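Local coordinates for protein beta-glucoside phosphorylase BglX (Unidentified, PDB 5VQE) that probably transfers glucosyl groups from beta-glucosides to inorganic phosphate and binds 2-deoxy-2-fluoroglucose in a pocket of its TIM-barrel domain, at residues 109-115 with 530-534; 116-120 with 171-175; 389-393 with 527-531; 428-434 with 471-475. One frame throughout, in Å; residues are numbered along the deposited sequence.

Interaction 1. Residues 109-115 with 530-534; sequences YVASPMG and YTSNE
A largely irregular segment that enters helix 113-119 and the loop leading into helix 534-544 run antiparallel, joining the family 3 TIM-barrel domain to the C-terminal alpha/beta domain. CA atoms pair Y109 with N533 (7.2 Å), S112 with T531 (5.7 Å) and G115 with Y530 (5.1 Å). S112 is the N-cap of helix 113-119, followed by P113, whose fixed phi suits a first turn. S112 has chi1 p: its OG accepts from G115 N (3.2 Å) and donates to Y530 O (3.0 Å), while S112 N donates to T531 OG1 (3.0 Å, T531 chi1 m). N533 (chi1 p), N-cap of helix 534-544, sends ND2 to V110 O (3.2 Å); its side chain caps a backbone N just past the segment, and OD1 also bonds T536 OG1. Y530 turns at phi 71°, bringing its CB to 3.6 Å from G115 CA, where any larger residue would crowd it. M114, chi1 t, makes a Met-aromatic contact, SD lying 4.8 Å from the Y530 ring centroid. Y109, chi1 t, sets OH 3.4 Å from T531 CG2 and bonds R95; the hydroxyls of Y530 and S532 bond T393 and Y473. The join thus rests on side chains satisfying backbone groups across a buried seam, and the bridging serine also caps a helix.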
loop_
_atom_site.group_PDB
_atom_site.type_symbol
_atom_site.label_atom_id
_atom_site.label_comp_id
_atom_site.label_asym_id
_atom_site.label_seq_id
_atom_site.Cartn_x
_atom_site.Cartn_y
_atom_site.Cartn_z
ATOM N N TYR A 109 4.734 9.239 -9.260
ATOM C CA TYR A 109 4.502 7.796 -9.241
ATOM C C TYR A 109 5.806 7.102 -9.621
ATOM O O TYR A 109 6.203 7.114 -10.790
ATOM C CB TYR A 109 3.369 7.434 -10.202
ATOM C CG TYR A 109 2.888 5.990 -10.135
ATOM C CD1 TYR A 109 3.495 5.065 -9.295
ATOM C CD2 TYR A 109 1.836 5.553 -10.928
ATOM C CE1 TYR A 109 3.064 3.764 -9.238
ATOM C CE2 TYR A 109 1.393 4.239 -10.874
ATOM C CZ TYR A 109 2.017 3.353 -10.022
ATOM O OH TYR A 109 1.614 2.040 -9.942
ATOM N N VAL A 110 6.484 6.508 -8.641
ATOM C CA VAL A 110 7.771 5.859 -8.865
ATOM C C VAL A 110 7.547 4.441 -9.372
ATOM O O VAL A 110 7.825 4.129 -10.536
ATOM C CB VAL A 110 8.619 5.851 -7.582
ATOM C CG1 VAL A 110 9.934 5.094 -7.797
ATOM C CG2 VAL A 110 8.891 7.282 -7.114
ATOM N N ALA A 111 7.049 3.569 -8.499
ATOM C CA ALA A 111 6.850 2.168 -8.837
ATOM C C ALA A 111 6.030 1.513 -7.740
ATOM O O ALA A 111 5.988 1.990 -6.602
ATOM C CB ALA A 111 8.182 1.431 -9.007
ATOM N N SER A 112 5.373 0.408 -8.095
ATOM C CA SER A 112 4.837 -0.470 -7.068
ATOM C C SER A 112 5.996 -1.033 -6.247
ATOM O O SER A 112 7.132 -1.102 -6.726
ATOM C CB SER A 112 4.032 -1.611 -7.692
ATOM O OG SER A 112 4.875 -2.467 -8.457
ATOM N N PRO A 113 5.736 -1.442 -5.002
ATOM C CA PRO A 113 6.806 -2.091 -4.226
ATOM C C PRO A 113 7.372 -3.328 -4.900
ATOM O O PRO A 113 8.582 -3.586 -4.806
ATOM C CB PRO A 113 6.111 -2.424 -2.900
ATOM C CG PRO A 113 5.067 -1.365 -2.766
ATOM C CD PRO A 113 4.567 -1.121 -4.165
ATOM N N MET A 114 6.536 -4.107 -5.588
ATOM C CA MET A 114 7.050 -5.320 -6.205
ATOM C C MET A 114 7.985 -4.986 -7.356
ATOM O O MET A 114 8.991 -5.674 -7.556
ATOM C CB MET A 114 5.910 -6.215 -6.685
ATOM C CG MET A 114 6.422 -7.531 -7.231
ATOM S SD MET A 114 5.135 -8.654 -7.746
ATOM C CE MET A 114 4.561 -9.239 -6.141
ATOM N N GLY A 115 7.682 -3.926 -8.107
ATOM C CA GLY A 115 8.614 -3.471 -9.126
ATOM C C GLY A 115 9.959 -3.101 -8.533
ATOM O O GLY A 115 11.009 -3.464 -9.062
ATOM N N TYR A 530 5.097 -4.767 -13.580
ATOM C CA TYR A 530 4.697 -4.496 -12.195
ATOM C C TYR A 530 4.043 -3.136 -11.969
ATOM O O TYR A 530 3.345 -2.947 -10.965
ATOM C CB TYR A 530 5.892 -4.605 -11.246
ATOM C CG TYR A 530 6.757 -5.827 -11.423
ATOM C CD1 TYR A 530 6.336 -7.074 -10.986
ATOM C CD2 TYR A 530 8.015 -5.726 -12.004
ATOM C CE1 TYR A 530 7.129 -8.193 -11.140
ATOM C CE2 TYR A 530 8.818 -6.832 -12.160
ATOM C CZ TYR A 530 8.371 -8.066 -11.730
ATOM O OH TYR A 530 9.171 -9.175 -11.882
ATOM N N THR A 531 4.283 -2.172 -12.857
ATOM C CA THR A 531 3.800 -0.810 -12.686
ATOM C C THR A 531 3.338 -0.252 -14.020
ATOM O O THR A 531 4.038 -0.395 -15.023
ATOM C CB THR A 531 4.904 0.099 -12.135
ATOM O OG1 THR A 531 5.463 -0.477 -10.947
ATOM C CG2 THR A 531 4.365 1.480 -11.837
ATOM N N SER A 532 2.187 0.418 -14.027
ATOM C CA SER A 532 1.652 1.031 -15.244
ATOM C C SER A 532 1.758 2.547 -15.099
ATOM O O SER A 532 0.813 3.226 -14.701
ATOM C CB SER A 532 0.221 0.595 -15.506
ATOM O OG SER A 532 -0.189 1.026 -16.800
ATOM N N ASN A 533 2.941 3.077 -15.402
ATOM C CA ASN A 533 3.129 4.519 -15.458
ATOM C C ASN A 533 4.004 4.853 -16.657
ATOM O O ASN A 533 4.516 3.971 -17.351
ATOM C CB ASN A 533 3.726 5.072 -14.154
ATOM C CG ASN A 533 5.112 4.536 -13.852
ATOM O OD1 ASN A 533 5.741 3.868 -14.674
ATOM N ND2 ASN A 533 5.598 4.839 -12.656
ATOM N N GLU A 534 4.157 6.153 -16.909
ATOM C CA GLU A 534 4.884 6.592 -18.095
ATOM C C GLU A 534 6.309 6.052 -18.106
ATOM O O GLU A 534 6.796 5.588 -19.143
ATOM C CB GLU A 534 4.881 8.120 -18.166
ATOM C CG GLU A 534 5.916 8.700 -19.125
ATOM C CD GLU A 534 5.673 10.169 -19.420
ATOM O OE1 GLU A 534 4.746 10.751 -18.818
ATOM O OE2 GLU A 534 6.407 10.737 -20.257
#

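Interaction 2. Residues 116-120 with 171-175; sequences VAATD and RIIRM
A salt-bridge network over a small apolar patch joins the C-terminal end of helix 113-119 to helix 169-184, both within the TIM-barrel domain of this family 3 enzyme. The approach is closest at A117 and M175, whose CA atoms are 7.0 Å apart; a small residue at 117 admits the arginine and methionine side chains. M175, with chi1 and chi2 both m, folds its flexible thioether under the helix end: CE lies 4.0 Å from A117 CA and 3.8 Å from D120 CA, and SD is 4.0 Å from V116 CG1. The last turn closes with D120 N donating to A117 O (2.8 Å), while T119 OG1 donates to V116 O (2.7 Å). D120 then leaves the helix in left-handed conformation (phi/psi 51/30°), and chi1 t carries its carboxylate toward two arginines one turn apart. R171, chi1 and chi2 t, bends at chi3 m, running CD 3.7 Å from A117 O before NE meets D120 OD1 at 2.8 Å, almost linearly. R174, chi1 m, brings NH2 to 3.2 Å from the same D120 OD1. A water adds a second link, accepting from R174 NE at 2.5 Å and donating to D120 OD1 at 3.2 Å.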
loop_
_atom_site.group_PDB
_atom_site.type_symbol
_atom_site.label_atom_id
_atom_site.label_comp_id
_atom_site.label_asym_id
_atom_site.label_seq_id
_atom_site.Cartn_x
_atom_site.Cartn_y
_atom_site.Cartn_z
ATOM N N VAL A 116 9.942 -2.366 -7.424
ATOM C CA VAL A 116 11.164 -2.104 -6.672
ATOM C C VAL A 116 11.855 -3.406 -6.292
ATOM O O VAL A 116 13.083 -3.528 -6.389
ATOM C CB VAL A 116 10.829 -1.262 -5.431
ATOM C CG1 VAL A 116 12.024 -1.206 -4.465
ATOM C CG2 VAL A 116 10.397 0.131 -5.865
ATOM N N ALA A 117 11.085 -4.391 -5.819
ATOM C CA ALA A 117 11.682 -5.656 -5.402
ATOM C C ALA A 117 12.336 -6.375 -6.573
ATOM O O ALA A 117 13.356 -7.053 -6.397
ATOM C CB ALA A 117 10.624 -6.558 -4.771
ATOM N N ALA A 118 11.752 -6.253 -7.768
ATOM C CA ALA A 118 12.317 -6.901 -8.949
ATOM C C ALA A 118 13.688 -6.340 -9.318
ATOM O O ALA A 118 14.482 -7.038 -9.963
ATOM C CB ALA A 118 11.355 -6.763 -10.124
ATOM N N THR A 119 13.990 -5.091 -8.942
ATOM C CA THR A 119 15.353 -4.596 -9.135
ATOM C C THR A 119 16.350 -5.357 -8.270
ATOM O O THR A 119 17.546 -5.377 -8.586
ATOM C CB THR A 119 15.481 -3.096 -8.815
ATOM O OG1 THR A 119 15.488 -2.888 -7.394
ATOM C CG2 THR A 119 14.359 -2.270 -9.452
ATOM N N ASP A 120 15.873 -5.983 -7.193
ATOM C CA ASP A 120 16.708 -6.647 -6.184
ATOM C C ASP A 120 17.827 -5.740 -5.679
ATOM O O ASP A 120 18.892 -6.208 -5.275
ATOM C CB ASP A 120 17.284 -7.964 -6.705
ATOM C CG ASP A 120 17.641 -8.921 -5.579
ATOM O OD1 ASP A 120 17.023 -8.833 -4.492
ATOM O OD2 ASP A 120 18.546 -9.759 -5.770
ATOM N N ARG A 171 14.155 -10.793 1.324
ATOM C CA ARG A 171 14.092 -9.608 0.471
ATOM C C ARG A 171 13.113 -8.582 1.038
ATOM O O ARG A 171 13.376 -7.373 1.001
ATOM C CB ARG A 171 13.712 -10.001 -0.961
ATOM C CG ARG A 171 13.685 -8.824 -1.917
ATOM C CD ARG A 171 13.515 -9.213 -3.393
ATOM N NE ARG A 171 14.570 -10.104 -3.881
ATOM C CZ ARG A 171 14.425 -11.406 -4.119
ATOM N NH1 ARG A 171 13.261 -12.015 -3.928
ATOM N NH2 ARG A 171 15.458 -12.111 -4.567
ATOM N N ILE A 172 11.981 -9.043 1.574
ATOM C CA ILE A 172 11.038 -8.132 2.217
ATOM C C ILE A 172 11.735 -7.348 3.321
ATOM O O ILE A 172 11.570 -6.125 3.434
ATOM C CB ILE A 172 9.822 -8.909 2.754
ATOM C CG1 ILE A 172 9.034 -9.520 1.589
ATOM C CG2 ILE A 172 8.909 -7.999 3.566
ATOM C CD1 ILE A 172 8.154 -10.693 1.987
ATOM N N ILE A 173 12.512 -8.045 4.163
ATOM C CA ILE A 173 13.228 -7.382 5.252
ATOM C C ILE A 173 14.187 -6.337 4.695
ATOM O O ILE A 173 14.226 -5.195 5.170
ATOM C CB ILE A 173 13.961 -8.423 6.126
ATOM C CG1 ILE A 173 12.942 -9.289 6.882
ATOM C CG2 ILE A 173 14.923 -7.756 7.101
ATOM C CD1 ILE A 173 13.536 -10.510 7.581
ATOM N N ARG A 174 14.979 -6.709 3.678
ATOM C CA ARG A 174 15.937 -5.767 3.093
ATOM C C ARG A 174 15.231 -4.527 2.564
ATOM O O ARG A 174 15.636 -3.390 2.840
ATOM C CB ARG A 174 16.713 -6.414 1.939
ATOM C CG ARG A 174 17.631 -7.544 2.293
ATOM C CD ARG A 174 18.660 -7.773 1.179
ATOM N NE ARG A 174 18.109 -8.298 -0.074
ATOM C CZ ARG A 174 17.811 -9.579 -0.290
ATOM N NH1 ARG A 174 17.969 -10.485 0.676
ATOM N NH2 ARG A 174 17.339 -9.956 -1.472
ATOM N N MET A 175 14.184 -4.738 1.772
ATOM C CA MET A 175 13.523 -3.639 1.083
ATOM C C MET A 175 12.778 -2.745 2.063
ATOM O O MET A 175 12.825 -1.515 1.955
ATOM C CB MET A 175 12.569 -4.204 0.030
ATOM C CG MET A 175 13.259 -4.982 -1.083
ATOM S SD MET A 175 14.044 -3.856 -2.241
ATOM C CE MET A 175 15.015 -4.975 -3.270
HETATM O O HOH W 1 18.033 -6.875 -2.133
#

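Interaction 3. Residues 389-393 with 527-531; sequences DESIT and INAYT
The ring of Y530 presents its edge to the turn between helix 378-391 and strand 393-397, with CE2 3.3 Å from S391 O and OH hydrogen-bonded to T393 OG1 at 2.8 Å. Positive phi at Y530 (71°) and chi1 m bring the ring there. T393, chi1 m, donates from OG1 to S391 O (2.8 Å), so a beta-branched hydroxyl residue suits both the strand and the helix exit. I392 is the first residue to leave helical angles (-61/133°), and its CA lies 4.6 Å from A529 CA. From here the chain enters the edge of the mixed sheet in the C-terminal alpha/beta domain: T393 and N528 form an antiparallel hydrogen-bonded pair, CA atoms 5.2 Å apart, with T393 N to N528 O at 2.8 Å and N528 N to T393 O at 3.0 Å. T393 O also receives a CA-H...O contact from I527 CA at 3.3 Å. Strand 525-528 runs parallel to 506-510, its other neighbour. I392, chi1 m, packs CG2 on I527 CG2 (3.5 Å) and CG1 on A529 CB (4.2 Å), apolar residues suited to a buried layer. Helix 534-544 covers I527 and A529 through M540, while N528 ND2 bonds P514 O.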
loop_
_atom_site.group_PDB
_atom_site.type_symbol
_atom_site.label_atom_id
_atom_site.label_comp_id
_atom_site.label_asym_id
_atom_site.label_seq_id
_atom_site.Cartn_x
_atom_site.Cartn_y
_atom_site.Cartn_z
ATOM N N ASP A 389 13.946 0.761 -15.573
ATOM C CA ASP A 389 15.017 0.109 -16.315
ATOM C C ASP A 389 15.463 -1.173 -15.622
ATOM O O ASP A 389 15.712 -2.189 -16.280
ATOM C CB ASP A 389 16.195 1.074 -16.475
ATOM C CG ASP A 389 17.352 0.469 -17.258
ATOM O OD1 ASP A 389 17.175 -0.587 -17.905
ATOM O OD2 ASP A 389 18.459 1.045 -17.203
ATOM N N GLU A 390 15.551 -1.156 -14.292
ATOM C CA GLU A 390 16.066 -2.310 -13.566
ATOM C C GLU A 390 15.003 -3.351 -13.252
ATOM O O GLU A 390 15.359 -4.493 -12.946
ATOM C CB GLU A 390 16.714 -1.873 -12.248
ATOM C CG GLU A 390 17.896 -0.909 -12.384
ATOM C CD GLU A 390 19.152 -1.546 -12.991
ATOM O OE1 GLU A 390 19.299 -2.793 -12.948
ATOM O OE2 GLU A 390 20.002 -0.790 -13.522
ATOM N N SER A 391 13.720 -2.997 -13.326
ATOM C CA SER A 391 12.666 -3.864 -12.806
ATOM C C SER A 391 12.065 -4.793 -13.856
ATOM O O SER A 391 11.735 -5.946 -13.542
ATOM C CB SER A 391 11.552 -3.018 -12.180
ATOM O OG SER A 391 10.823 -2.312 -13.166
ATOM N N ILE A 392 11.902 -4.326 -15.095
ATOM C CA ILE A 392 11.101 -5.069 -16.059
ATOM C C ILE A 392 11.721 -6.438 -16.286
ATOM O O ILE A 392 12.936 -6.566 -16.487
ATOM C CB ILE A 392 10.952 -4.265 -17.359
ATOM C CG1 ILE A 392 10.231 -2.952 -17.055
ATOM C CG2 ILE A 392 10.173 -5.076 -18.411
ATOM C CD1 ILE A 392 10.056 -2.033 -18.250
ATOM N N THR A 393 10.883 -7.476 -16.247
ATOM C CA THR A 393 11.344 -8.856 -16.134
ATOM C C THR A 393 10.868 -9.666 -17.327
ATOM O O THR A 393 9.661 -9.777 -17.564
ATOM C CB THR A 393 10.837 -9.496 -14.839
ATOM O OG1 THR A 393 11.210 -8.679 -13.722
ATOM C CG2 THR A 393 11.418 -10.889 -14.673
ATOM N N ILE A 527 6.138 -10.858 -20.220
ATOM C CA ILE A 527 6.989 -9.907 -19.511
ATOM C C ILE A 527 6.180 -9.281 -18.381
ATOM O O ILE A 527 5.038 -8.855 -18.586
ATOM C CB ILE A 527 7.536 -8.811 -20.450
ATOM C CG1 ILE A 527 8.434 -9.430 -21.527
ATOM C CG2 ILE A 527 8.349 -7.774 -19.668
ATOM C CD1 ILE A 527 8.626 -8.556 -22.746
ATOM N N ASN A 528 6.775 -9.218 -17.195
ATOM C CA ASN A 528 6.188 -8.530 -16.052
ATOM C C ASN A 528 6.878 -7.184 -15.869
ATOM O O ASN A 528 8.107 -7.125 -15.775
ATOM C CB ASN A 528 6.335 -9.363 -14.779
ATOM C CG ASN A 528 5.200 -10.347 -14.580
ATOM O OD1 ASN A 528 4.079 -10.124 -15.037
ATOM N ND2 ASN A 528 5.480 -11.430 -13.866
ATOM N N ALA A 529 6.079 -6.113 -15.799
ATOM C CA ALA A 529 6.584 -4.772 -15.547
ATOM C C ALA A 529 6.119 -4.181 -14.218
ATOM O O ALA A 529 6.670 -3.159 -13.796
ATOM C CB ALA A 529 6.173 -3.834 -16.688
ATOM N N TYR A 530 5.097 -4.767 -13.580
ATOM C CA TYR A 530 4.697 -4.496 -12.195
ATOM C C TYR A 530 4.043 -3.136 -11.969
ATOM O O TYR A 530 3.345 -2.947 -10.965
ATOM C CB TYR A 530 5.892 -4.605 -11.246
ATOM C CG TYR A 530 6.757 -5.827 -11.423
ATOM C CD1 TYR A 530 6.336 -7.074 -10.986
ATOM C CD2 TYR A 530 8.015 -5.726 -12.004
ATOM C CE1 TYR A 530 7.129 -8.193 -11.140
ATOM C CE2 TYR A 530 8.818 -6.832 -12.160
ATOM C CZ TYR A 530 8.371 -8.066 -11.730
ATOM O OH TYR A 530 9.171 -9.175 -11.882
ATOM N N THR A 531 4.283 -2.172 -12.857
ATOM C CA THR A 531 3.800 -0.810 -12.686
ATOM C C THR A 531 3.338 -0.252 -14.020
ATOM O O THR A 531 4.038 -0.395 -15.023
ATOM C CB THR A 531 4.904 0.099 -12.135
ATOM O OG1 THR A 531 5.463 -0.477 -10.947
ATOM C CG2 THR A 531 4.365 1.480 -11.837
#

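Interaction 4. Residues 428-434 with 471-475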
loop_
_atom_site.group_PDB
_atom_site.type_symbol
_atom_site.label_atom_id
_atom_site.label_comp_id
_atom_site.label_asym_id
_atom_site.label_seq_id
_atom_site.Cartn_x
_atom_site.Cartn_y
_atom_site.Cartn_z
ATOM N N LEU A 428 -6.634 3.271 -21.338
ATOM C CA LEU A 428 -5.721 3.830 -20.353
ATOM C C LEU A 428 -4.769 4.822 -21.007
ATOM O O LEU A 428 -4.250 4.584 -22.102
ATOM C CB LEU A 428 -4.913 2.713 -19.696
ATOM C CG LEU A 428 -5.687 1.647 -18.932
ATOM C CD1 LEU A 428 -4.819 0.413 -18.743
ATOM C CD2 LEU A 428 -6.133 2.184 -17.592
ATOM N N SER A 429 -4.521 5.937 -20.318
ATOM C CA SER A 429 -3.550 6.902 -20.816
ATOM C C SER A 429 -2.210 6.233 -21.103
ATOM O O SER A 429 -1.557 6.529 -22.110
ATOM C CB SER A 429 -3.384 8.034 -19.801
ATOM O OG SER A 429 -2.449 8.989 -20.266
ATOM N N GLU A 430 -1.790 5.302 -20.246
ATOM C CA GLU A 430 -0.482 4.688 -20.434
ATOM C C GLU A 430 -0.472 3.743 -21.630
ATOM O O GLU A 430 0.575 3.564 -22.267
ATOM C CB GLU A 430 -0.063 3.953 -19.164
ATOM C CG GLU A 430 0.348 4.874 -18.029
ATOM C CD GLU A 430 -0.821 5.570 -17.379
ATOM O OE1 GLU A 430 -1.961 5.067 -17.476
ATOM O OE2 GLU A 430 -0.593 6.634 -16.774
ATOM N N ALA A 431 -1.614 3.123 -21.944
ATOM C CA ALA A 431 -1.684 2.280 -23.132
ATOM C C ALA A 431 -1.729 3.121 -24.401
ATOM O O ALA A 431 -1.187 2.705 -25.431
ATOM C CB ALA A 431 -2.896 1.352 -23.065
ATOM N N ARG A 432 -2.373 4.294 -24.350
ATOM C CA ARG A 432 -2.310 5.226 -25.475
ATOM C C ARG A 432 -0.873 5.654 -25.736
ATOM O O ARG A 432 -0.409 5.665 -26.883
ATOM C CB ARG A 432 -3.180 6.454 -25.204
ATOM C CG ARG A 432 -4.683 6.218 -25.259
ATOM C CD ARG A 432 -5.426 7.561 -25.239
ATOM N NE ARG A 432 -6.874 7.413 -25.107
ATOM C CZ ARG A 432 -7.711 7.156 -26.112
ATOM N NH1 ARG A 432 -7.258 7.000 -27.352
ATOM N NH2 ARG A 432 -9.012 7.050 -25.874
ATOM N N LEU A 433 -0.146 6.008 -24.674
ATOM C CA LEU A 433 1.264 6.349 -24.828
ATOM C C LEU A 433 2.023 5.204 -25.477
ATOM O O LEU A 433 2.754 5.401 -26.458
ATOM C CB LEU A 433 1.874 6.701 -23.468
ATOM C CG LEU A 433 3.382 6.986 -23.501
ATOM C CD1 LEU A 433 3.683 8.226 -24.350
ATOM C CD2 LEU A 433 3.945 7.130 -22.093
ATOM N N PHE A 434 1.864 3.993 -24.935
ATOM C CA PHE A 434 2.530 2.819 -25.488
ATOM C C PHE A 434 2.195 2.656 -26.966
ATOM O O PHE A 434 3.081 2.409 -27.793
ATOM C CB PHE A 434 2.127 1.574 -24.684
ATOM C CG PHE A 434 2.801 0.304 -25.130
ATOM C CD1 PHE A 434 4.129 0.062 -24.825
ATOM C CD2 PHE A 434 2.092 -0.667 -25.821
ATOM C CE1 PHE A 434 4.746 -1.106 -25.214
ATOM C CE2 PHE A 434 2.701 -1.829 -26.222
ATOM C CZ PHE A 434 4.036 -2.057 -25.916
ATOM N N ILE A 471 -0.130 -7.772 -29.407
ATOM C CA ILE A 471 0.472 -7.341 -28.149
ATOM C C ILE A 471 -0.638 -7.090 -27.140
ATOM O O ILE A 471 -1.606 -6.384 -27.444
ATOM C CB ILE A 471 1.339 -6.080 -28.309
ATOM C CG1 ILE A 471 2.456 -6.331 -29.328
ATOM C CG2 ILE A 471 1.933 -5.698 -26.939
ATOM C CD1 ILE A 471 3.463 -5.189 -29.452
ATOM N N TYR A 472 -0.487 -7.654 -25.937
ATOM C CA TYR A 472 -1.424 -7.431 -24.837
ATOM C C TYR A 472 -0.849 -6.460 -23.808
ATOM O O TYR A 472 0.295 -6.614 -23.368
ATOM C CB TYR A 472 -1.783 -8.754 -24.156
ATOM C CG TYR A 472 -2.759 -9.560 -24.974
ATOM C CD1 TYR A 472 -2.340 -10.270 -26.081
ATOM C CD2 TYR A 472 -4.106 -9.576 -24.657
ATOM C CE1 TYR A 472 -3.230 -10.987 -26.845
ATOM C CE2 TYR A 472 -5.005 -10.293 -25.416
ATOM C CZ TYR A 472 -4.557 -10.998 -26.508
ATOM O OH TYR A 472 -5.448 -11.713 -27.281
ATOM N N TYR A 473 -1.650 -5.455 -23.436
ATOM C CA TYR A 473 -1.330 -4.519 -22.359
ATOM C C TYR A 473 -2.301 -4.823 -21.221
ATOM O O TYR A 473 -3.474 -4.444 -21.280
ATOM C CB TYR A 473 -1.452 -3.075 -22.835
ATOM C CG TYR A 473 -0.882 -2.044 -21.888
ATOM C CD1 TYR A 473 -1.488 -1.777 -20.661
ATOM C CD2 TYR A 473 0.256 -1.319 -22.231
ATOM C CE1 TYR A 473 -0.967 -0.826 -19.798
ATOM C CE2 TYR A 473 0.780 -0.370 -21.378
ATOM C CZ TYR A 473 0.174 -0.128 -20.164
ATOM O OH TYR A 473 0.705 0.820 -19.326
ATOM N N ALA A 474 -1.813 -5.509 -20.190
ATOM C CA ALA A 474 -2.640 -5.962 -19.079
ATOM C C ALA A 474 -2.354 -5.112 -17.849
ATOM O O ALA A 474 -1.207 -5.041 -17.393
ATOM C CB ALA A 474 -2.379 -7.437 -18.777
ATOM N N ASN A 475 -3.404 -4.479 -17.303
ATOM C CA ASN A 475 -3.299 -3.665 -16.087
ATOM C C ASN A 475 -4.472 -4.017 -15.169
ATOM O O ASN A 475 -5.507 -3.352 -15.179
ATOM C CB ASN A 475 -3.284 -2.174 -16.420
ATOM C CG ASN A 475 -3.216 -1.302 -15.186
ATOM O OD1 ASN A 475 -2.539 -1.638 -14.220
ATOM N ND2 ASN A 475 -3.922 -0.181 -15.211
#
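Y473 dominates this helix-on-sheet packing. Its ring rises from strand 471-475 and lies beneath A431, whose CB sits 4.1 Å from the ring centroid and 8° off the normal, a CH-pi contact that a short side chain permits. The tyrosine OH passes 3.2 Å from E430 CB to reach its hydrogen-bond partner, S532. F434, one turn beyond E430, packs its CB 4.1 Å from Y473 CE2 and sends its ring, at chi1 t, down to I471, with CE2 to CG2 at 4.0 Å. At the N-cap position, L428 closes the other end of the patch: CD1 is 4.2 Å from Y473 CE1 and 3.7 Å from N475 ND2. No hydrogen bond crosses; the interface is held by packing of the aromatic rings, L428, I471 and the small A431 between helix and strand, whose axes approach to 10.0 Å and run nearly antiparallel (156°). Helix 429-441 belongs to the crossover from strand 412-419 to strand 444-447, while strand 469-475 lies between 412-419 and 506-510; V537 of helix 534-544 packs against F434 and Y473.

From the N terminus, residues 109-115 open the longest loop, which interaction 1 closes at 530-534. Within it, helix 113-119 leads directly into interaction 2, whose short loop ends at 171-175, still in the TIM-barrel domain. Interaction 3 opens only later, at 389-393, and its loop through the C-terminal sheet ends at 527-531, sharing Y530 and T531 with interaction 1. Interaction 4 lies wholly within that loop, on the same sheet. No loops cross. A118 of helix 113-119 packs on Y530, while S532 OG of interaction 1 is probably hydrogen-bonded to Y473 OH of interaction 4, so a continuous run of contacts passes from barrel helices across the domain boundary into the sheet.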